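Local coordinates for cation-transporting ATPase, E1-E2 family protein (Streptococcus pneumoniae, PDB 4F2F) that is the metal-binding domain of a P-type ATPase that exports copper(I), and probably receives or passes on the ions it carries, at residues Ser48-Glu53 and Phe85-Lys90. Numbering follows the deposited sequence.
Sequences SNCYKE and FSCGMK. With CU1 (copper (I) ion), chain B; CU1 (copper (I) ion), chain C.
Cys-87 and Cys-50 meet through copper at one end of a cupredoxin fold, where strand 81-87 runs into a turn that faces the loop leading into strand 53-56. Cys-87 SG lies 2.1 Å from the chain B copper and Cys-50 SG 2.2 Å, with an S-Cu-S angle near 158°. The backbone Cys-50 O, also 2.2 Å from this copper, is the third ligand. Cys-87 SG sits between its backbone N and carbonyl carbon (chi1 67°), from where it also accepts a weak bond from Met-89 N within the type I turn from Cys-87 to Lys-90. At Gly-88 the backbones come nearest: its N gives a weak bond to Glu-53 O (3.1 Å). A water accepts from Gly-88 N and Glu-53 N and donates to Cys-50 O, linking the copper-bound carbonyl to the backbone of both segments. A second water bridges Glu-53 OE1 and Gly-88 O. Met-89 contributes to the second site through SD, 2.3 Å from the chain C copper, which Met-91 SD also binds. Since Cys-50 SG is 2.2 Å from that ion too, the sulfur bridges both coppers, with a Cu-SG-Cu angle of about 95°.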
loop_
_atom_site.group_PDB
_atom_site.type_symbol
_atom_site.label_atom_id
_atom_site.label_comp_id
_atom_site.label_asym_id
_atom_site.label_seq_id
_atom_site.Cartn_x
_atom_site.Cartn_y
_atom_site.Cartn_z
ATOM N N SER A 48 -18.169 -0.788 1.353
ATOM C CA SER A 48 -17.970 -1.104 2.769
ATOM C C SER A 48 -17.057 -0.095 3.449
ATOM O O SER A 48 -15.945 0.158 2.981
ATOM C CB SER A 48 -17.375 -2.499 2.949
ATOM O OG SER A 48 -17.029 -2.718 4.308
ATOM N N ASN A 49 -17.507 0.464 4.566
ATOM C CA ASN A 49 -16.677 1.412 5.299
ATOM C C ASN A 49 -15.503 0.773 6.040
ATOM O O ASN A 49 -14.702 1.474 6.659
ATOM C CB ASN A 49 -17.511 2.272 6.250
ATOM C CG ASN A 49 -17.946 3.579 5.617
ATOM O OD1 ASN A 49 -17.516 3.922 4.515
ATOM N ND2 ASN A 49 -18.802 4.316 6.313
ATOM N N CYS A 50 -15.386 -0.549 5.969
ATOM C CA CYS A 50 -14.207 -1.212 6.513
ATOM C C CYS A 50 -12.964 -0.690 5.794
ATOM O O CYS A 50 -11.860 -0.724 6.335
ATOM C CB CYS A 50 -14.321 -2.732 6.362
ATOM S SG CYS A 50 -13.090 -3.687 7.279
ATOM N N TYR A 51 -13.166 -0.176 4.581
ATOM C CA TYR A 51 -12.071 0.293 3.734
ATOM C C TYR A 51 -12.034 1.815 3.578
ATOM O O TYR A 51 -11.429 2.323 2.633
ATOM C CB TYR A 51 -12.171 -0.347 2.344
ATOM C CG TYR A 51 -12.146 -1.859 2.350
ATOM C CD1 TYR A 51 -10.966 -2.552 2.122
ATOM C CD2 TYR A 51 -13.303 -2.594 2.574
ATOM C CE1 TYR A 51 -10.940 -3.934 2.121
ATOM C CE2 TYR A 51 -13.286 -3.973 2.573
ATOM C CZ TYR A 51 -12.102 -4.639 2.348
ATOM O OH TYR A 51 -12.082 -6.017 2.350
ATOM N N LYS A 52 -12.662 2.544 4.497
ATOM C CA LYS A 52 -12.760 3.999 4.347
ATOM C C LYS A 52 -11.459 4.730 4.671
ATOM O O LYS A 52 -11.342 5.930 4.422
ATOM C CB LYS A 52 -13.904 4.570 5.191
ATOM C CG LYS A 52 -13.619 4.657 6.684
ATOM C CD LYS A 52 -14.780 5.316 7.420
ATOM C CE LYS A 52 -14.410 5.623 8.859
ATOM N NZ LYS A 52 -15.527 6.298 9.580
ATOM N N GLU A 53 -10.486 4.012 5.220
ATOM C CA GLU A 53 -9.193 4.602 5.553
ATOM C C GLU A 53 -8.040 3.677 5.182
ATOM O O GLU A 53 -8.199 2.458 5.127
ATOM C CB GLU A 53 -9.134 4.973 7.041
ATOM C CG GLU A 53 -9.987 6.182 7.401
ATOM C CD GLU A 53 -10.374 6.219 8.866
ATOM O OE1 GLU A 53 -9.919 5.343 9.632
ATOM O OE2 GLU A 53 -11.144 7.126 9.250
ATOM N N PHE A 85 0.753 -2.620 6.238
ATOM C CA PHE A 85 -0.251 -1.598 5.974
ATOM C C PHE A 85 -1.611 -2.267 6.133
ATOM O O PHE A 85 -1.716 -3.490 6.077
ATOM C CB PHE A 85 -0.074 -0.950 4.590
ATOM C CG PHE A 85 -0.495 -1.818 3.429
ATOM C CD1 PHE A 85 -1.830 -1.927 3.069
ATOM C CD2 PHE A 85 0.451 -2.482 2.662
ATOM C CE1 PHE A 85 -2.216 -2.706 1.991
ATOM C CE2 PHE A 85 0.072 -3.264 1.583
ATOM C CZ PHE A 85 -1.264 -3.375 1.248
ATOM N N SER A 86 -2.649 -1.478 6.366
ATOM C CA SER A 86 -3.967 -2.043 6.587
ATOM C C SER A 86 -5.023 -0.983 6.352
ATOM O O SER A 86 -4.699 0.166 6.053
ATOM C CB SER A 86 -4.085 -2.580 8.015
ATOM O OG SER A 86 -4.123 -1.526 8.962
ATOM N N CYS A 87 -6.288 -1.373 6.469
ATOM C CA CYS A 87 -7.359 -0.393 6.536
ATOM C C CYS A 87 -7.286 0.307 7.887
ATOM O O CYS A 87 -6.493 -0.073 8.749
ATOM C CB CYS A 87 -8.720 -1.062 6.363
ATOM S SG CYS A 87 -9.172 -2.151 7.727
ATOM N N GLY A 88 -8.113 1.330 8.066
ATOM C CA GLY A 88 -8.131 2.074 9.312
ATOM C C GLY A 88 -8.619 1.266 10.500
ATOM O O GLY A 88 -8.430 1.672 11.644
ATOM N N MET A 89 -9.248 0.124 10.239
ATOM C CA MET A 89 -9.765 -0.715 11.315
ATOM C C MET A 89 -8.778 -1.817 11.674
ATOM O O MET A 89 -8.981 -2.552 12.644
ATOM C CB MET A 89 -11.101 -1.341 10.916
ATOM C CG MET A 89 -12.167 -0.345 10.488
ATOM S SD MET A 89 -13.761 -1.147 10.219
ATOM C CE MET A 89 -14.412 -1.207 11.886
ATOM N N LYS A 90 -7.721 -1.928 10.876
ATOM C CA LYS A 90 -6.727 -2.988 11.021
ATOM C C LYS A 90 -7.335 -4.386 10.848
ATOM O O LYS A 90 -6.784 -5.376 11.333
ATOM C CB LYS A 90 -5.973 -2.850 12.352
ATOM C CG LYS A 90 -5.157 -1.562 12.441
ATOM C CD LYS A 90 -4.738 -1.221 13.867
ATOM C CE LYS A 90 -3.680 -2.174 14.393
ATOM N NZ LYS A 90 -3.122 -1.699 15.694
HETATM CU CU CU1 B . -11.237 -2.576 7.324
HETATM CU CU CU1 C . -13.605 -3.298 9.409
HETATM O O HOH W 1 -10.815 1.885 7.194
HETATM O O HOH W 2 -8.305 4.672 11.653
#